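Local atomic coordinates of hemolysin (Streptococcus suis, PDB entry 3HVN), a protein that probably lyses cholesterol-containing host membranes as a secreted toxin that binds them, changes conformation and assembles into oligomeric pores. Residues E459-R469 and G488-A496. The protein carries 1 engineered substitution. Numbering follows the deposited sequence.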
loop_
_atom_site.group_PDB
_atom_site.type_symbol
_atom_site.label_atom_id
_atom_site.label_comp_id
_atom_site.label_asym_id
_atom_site.label_seq_id
_atom_site.Cartn_x
_atom_site.Cartn_y
_atom_site.Cartn_z
ATOM N N GLU A 459 24.936 1.293 50.408
ATOM C CA GLU A 459 25.204 2.298 51.433
ATOM C C GLU A 459 26.219 1.806 52.461
ATOM O O GLU A 459 26.146 0.671 52.929
ATOM C CB GLU A 459 23.903 2.729 52.118
ATOM C CG GLU A 459 24.075 3.262 53.529
ATOM C CD GLU A 459 24.053 2.160 54.570
ATOM O OE1 GLU A 459 23.649 1.029 54.228
ATOM O OE2 GLU A 459 24.435 2.425 55.728
ATOM N N CYS A 460 27.166 2.674 52.805
ATOM C CA CYS A 460 28.217 2.328 53.755
ATOM C C CYS A 460 27.698 2.334 55.186
ATOM O O CYS A 460 27.031 3.277 55.612
ATOM C CB CYS A 460 29.396 3.296 53.621
ATOM S SG CYS A 460 30.793 2.927 54.707
ATOM N N THR A 461 28.009 1.274 55.926
ATOM C CA THR A 461 27.580 1.157 57.313
ATOM C C THR A 461 28.787 1.199 58.244
ATOM O O THR A 461 29.903 0.871 57.843
ATOM C CB THR A 461 26.800 -0.149 57.553
ATOM O OG1 THR A 461 25.982 -0.439 56.412
ATOM C CG2 THR A 461 25.918 -0.026 58.787
ATOM N N GLY A 462 28.558 1.604 59.490
ATOM C CA GLY A 462 29.623 1.689 60.471
ATOM C C GLY A 462 30.079 0.328 60.959
ATOM O O GLY A 462 30.925 0.227 61.847
ATOM N N LEU A 463 29.518 -0.724 60.373
ATOM C CA LEU A 463 29.851 -2.089 60.760
ATOM C C LEU A 463 31.124 -2.560 60.066
ATOM O O LEU A 463 31.401 -2.176 58.931
ATOM C CB LEU A 463 28.694 -3.029 60.421
ATOM C CG LEU A 463 27.299 -2.519 60.786
ATOM C CD1 LEU A 463 26.222 -3.451 60.248
ATOM C CD2 LEU A 463 27.159 -2.336 62.290
ATOM N N ALA A 464 31.899 -3.391 60.756
ATOM C CA ALA A 464 33.130 -3.932 60.194
ATOM C C ALA A 464 32.855 -5.230 59.443
ATOM O O ALA A 464 33.504 -5.532 58.442
ATOM C CB ALA A 464 34.160 -4.158 61.289
ATOM N N TRP A 465 31.885 -5.993 59.938
ATOM C CA TRP A 465 31.495 -7.249 59.309
ATOM C C TRP A 465 30.686 -7.005 58.039
ATOM O O TRP A 465 31.017 -7.522 56.972
ATOM C CB TRP A 465 30.705 -8.115 60.292
ATOM C CG TRP A 465 29.794 -7.335 61.194
ATOM C CD1 TRP A 465 30.157 -6.577 62.270
ATOM C CD2 TRP A 465 28.366 -7.245 61.106
ATOM N NE1 TRP A 465 29.046 -6.017 62.852
ATOM C CE2 TRP A 465 27.933 -6.412 62.157
ATOM C CE3 TRP A 465 27.412 -7.785 60.238
ATOM C CZ2 TRP A 465 26.590 -6.107 62.364
ATOM C CZ3 TRP A 465 26.078 -7.481 60.445
ATOM C CH2 TRP A 465 25.680 -6.651 61.499
ATOM N N GLU A 466 29.622 -6.219 58.162
ATOM C CA GLU A 466 28.828 -5.819 57.007
ATOM C C GLU A 466 29.135 -4.368 56.661
ATOM O O GLU A 466 28.277 -3.494 56.775
ATOM C CB GLU A 466 27.335 -5.984 57.292
ATOM C CG GLU A 466 26.445 -5.778 56.076
ATOM C CD GLU A 466 24.993 -5.551 56.447
ATOM O OE1 GLU A 466 24.720 -5.266 57.632
ATOM O OE2 GLU A 466 24.127 -5.651 55.554
ATOM N N TRP A 467 30.373 -4.118 56.242
ATOM C CA TRP A 467 30.827 -2.762 55.957
ATOM C C TRP A 467 29.936 -2.081 54.922
ATOM O O TRP A 467 29.514 -0.942 55.110
ATOM C CB TRP A 467 32.286 -2.775 55.494
ATOM C CG TRP A 467 33.002 -1.481 55.733
ATOM C CD1 TRP A 467 32.975 -0.729 56.872
ATOM C CD2 TRP A 467 33.870 -0.796 54.822
ATOM N NE1 TRP A 467 33.762 0.387 56.722
ATOM C CE2 TRP A 467 34.324 0.368 55.473
ATOM C CE3 TRP A 467 34.303 -1.051 53.518
ATOM C CZ2 TRP A 467 35.188 1.275 54.864
ATOM C CZ3 TRP A 467 35.161 -0.150 52.915
ATOM C CH2 TRP A 467 35.595 0.999 53.588
ATOM N N TRP A 468 29.652 -2.788 53.833
ATOM C CA TRP A 468 28.764 -2.270 52.799
ATOM C C TRP A 468 27.434 -3.013 52.778
ATOM O O TRP A 468 27.397 -4.243 52.784
ATOM C CB TRP A 468 29.430 -2.337 51.422
ATOM C CG TRP A 468 30.394 -1.222 51.173
ATOM C CD1 TRP A 468 31.756 -1.286 51.225
ATOM C CD2 TRP A 468 30.069 0.133 50.835
ATOM N NE1 TRP A 468 32.299 -0.057 50.940
ATOM C CE2 TRP A 468 31.284 0.832 50.696
ATOM C CE3 TRP A 468 28.868 0.821 50.636
ATOM C CZ2 TRP A 468 31.333 2.186 50.368
ATOM C CZ3 TRP A 468 28.919 2.164 50.310
ATOM C CH2 TRP A 468 30.143 2.832 50.181
ATOM N N ARG A 469 26.344 -2.254 52.758
ATOM C CA ARG A 469 25.007 -2.831 52.710
ATOM C C ARG A 469 24.290 -2.433 51.426
ATOM O O ARG A 469 24.051 -1.249 51.178
ATOM C CB ARG A 469 24.188 -2.396 53.927
ATOM C CG ARG A 469 22.719 -2.781 53.857
ATOM C CD ARG A 469 21.968 -2.335 55.103
ATOM N NE ARG A 469 20.529 -2.548 54.980
ATOM C CZ ARG A 469 19.648 -2.276 55.937
ATOM N NH1 ARG A 469 20.059 -1.782 57.097
ATOM N NH2 ARG A 469 18.357 -2.500 55.737
ATOM N N GLY A 488 18.077 8.665 54.219
ATOM C CA GLY A 488 17.870 8.067 55.528
ATOM C C GLY A 488 19.124 7.727 56.311
ATOM O O GLY A 488 20.178 8.328 56.108
ATOM N N THR A 489 19.009 6.751 57.209
ATOM C CA THR A 489 20.088 6.455 58.150
ATOM C C THR A 489 20.917 5.233 57.766
ATOM O O THR A 489 20.443 4.339 57.065
ATOM C CB THR A 489 19.554 6.288 59.591
ATOM O OG1 THR A 489 20.542 5.637 60.399
ATOM C CG2 THR A 489 18.278 5.462 59.599
ATOM N N THR A 490 22.161 5.207 58.233
ATOM C CA THR A 490 23.067 4.096 57.966
ATOM C C THR A 490 22.515 2.785 58.520
ATOM O O THR A 490 22.673 1.727 57.911
ATOM C CB THR A 490 24.466 4.353 58.560
ATOM O OG1 THR A 490 25.266 3.172 58.431
ATOM C CG2 THR A 490 24.364 4.732 60.030
ATOM N N LEU A 491 21.868 2.863 59.678
ATOM C CA LEU A 491 21.244 1.692 60.282
ATOM C C LEU A 491 19.920 1.388 59.593
ATOM O O LEU A 491 19.305 0.349 59.835
ATOM C CB LEU A 491 21.031 1.905 61.782
ATOM C CG LEU A 491 22.301 2.001 62.630
ATOM C CD1 LEU A 491 21.961 2.330 64.075
ATOM C CD2 LEU A 491 23.102 0.709 62.543
ATOM N N TYR A 492 19.485 2.306 58.734
ATOM C CA TYR A 492 18.267 2.111 57.957
ATOM C C TYR A 492 18.207 3.055 56.757
ATOM O O TYR A 492 17.830 4.224 56.890
ATOM C CB TYR A 492 17.025 2.276 58.836
ATOM C CG TYR A 492 15.749 1.795 58.181
ATOM C CD1 TYR A 492 15.545 0.446 57.924
ATOM C CD2 TYR A 492 14.747 2.687 57.823
ATOM C CE1 TYR A 492 14.382 -0.001 57.327
ATOM C CE2 TYR A 492 13.579 2.250 57.227
ATOM C CZ TYR A 492 13.402 0.905 56.981
ATOM O OH TYR A 492 12.241 0.464 56.387
ATOM N N PRO A 493 18.608 2.549 55.582
ATOM C CA PRO A 493 18.492 3.263 54.308
ATOM C C PRO A 493 17.103 3.086 53.706
ATOM O O PRO A 493 16.543 1.990 53.756
ATOM C CB PRO A 493 19.533 2.569 53.417
ATOM C CG PRO A 493 20.349 1.697 54.339
ATOM C CD PRO A 493 19.421 1.332 55.446
ATOM N N GLN A 494 16.556 4.160 53.146
ATOM C CA GLN A 494 15.247 4.121 52.508
ATOM C C GLN A 494 15.350 4.707 51.106
ATOM O O GLN A 494 15.915 5.785 50.920
ATOM C CB GLN A 494 14.230 4.910 53.333
ATOM C CG GLN A 494 14.286 4.624 54.824
ATOM C CD GLN A 494 13.415 5.565 55.632
ATOM O OE1 GLN A 494 12.347 5.980 55.183
ATOM N NE2 GLN A 494 13.867 5.905 56.835
ATOM N N TYR A 495 14.809 4.000 50.120
ATOM C CA TYR A 495 14.914 4.442 48.735
ATOM C C TYR A 495 13.560 4.817 48.142
ATOM O O TYR A 495 12.516 4.607 48.761
ATOM C CB TYR A 495 15.584 3.368 47.872
ATOM C CG TYR A 495 14.673 2.222 47.487
ATOM C CD1 TYR A 495 13.893 2.287 46.340
ATOM C CD2 TYR A 495 14.600 1.073 48.264
ATOM C CE1 TYR A 495 13.061 1.243 45.982
ATOM C CE2 TYR A 495 13.771 0.023 47.912
ATOM C CZ TYR A 495 13.003 0.115 46.770
ATOM O OH TYR A 495 12.176 -0.927 46.415
ATOM N N ALA A 496 13.592 5.376 46.936
ATOM C CA ALA A 496 12.377 5.735 46.218
ATOM C C ALA A 496 12.606 5.678 44.711
ATOM O O ALA A 496 13.419 6.428 44.165
ATOM C CB ALA A 496 11.896 7.115 46.634
#
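T461 and T490 bring the two segments closest, their CA atoms 5.4 Å apart, where two loops meet at one end of the beta sandwich. Segment 459-469 links strands 450-460 and 468-476 of the four-stranded sheet; its base is a hydrogen-bonded antiparallel pair, E459 with R469. Segment 488-496 leads into strand 492-500 of the other sheet through a type I turn from T489 to Y492. The T489 hydroxyl takes the backbone N-H of L491 in an ST turn, and G488, with phi at 115°, has a conformation suited to glycine.

With no backbone hydrogen bond joining the loops, side chains make the link. E459 bends at chi2 (-87°), which carries its carboxylate across to T490, and OG1 of T490 donates to OE2 of E459 at 2.9 Å, meeting that oxygen nearly along its C-O axis. Threonine suits this turn position because its hydroxyl, one bond from CB and anti to the backbone N (chi1 172°), faces the carboxylate that the longer glutamate brings across. T461 OG1 adds a weak bond to the same OE2, while its methyl CG2 lies 3.3 Å from T490 OG1.

P493 meets two side chains: its CG rests 3.4 Å from E459 OE1, and its CD sits over the centre of one face of the R469 guanidinium. An extended arginine chain supplies that reach. L491 O lies near the plane of the group at its edge, 3.6 Å from NH1 of R469, without a hydrogen bond. V471, from strand 468-476, and Y403 touch the side chains of both E459 and P493.

Residues 459-469 are the tryptophan-rich undecapeptide of cholesterol-dependent cytolysins, and T490-L491 is probably the cholesterol-recognising Thr-Leu pair. The bond between T490 and the buried glutamate ties the two loops, which face the membrane in this family, so a shift of one would probably be felt by the other.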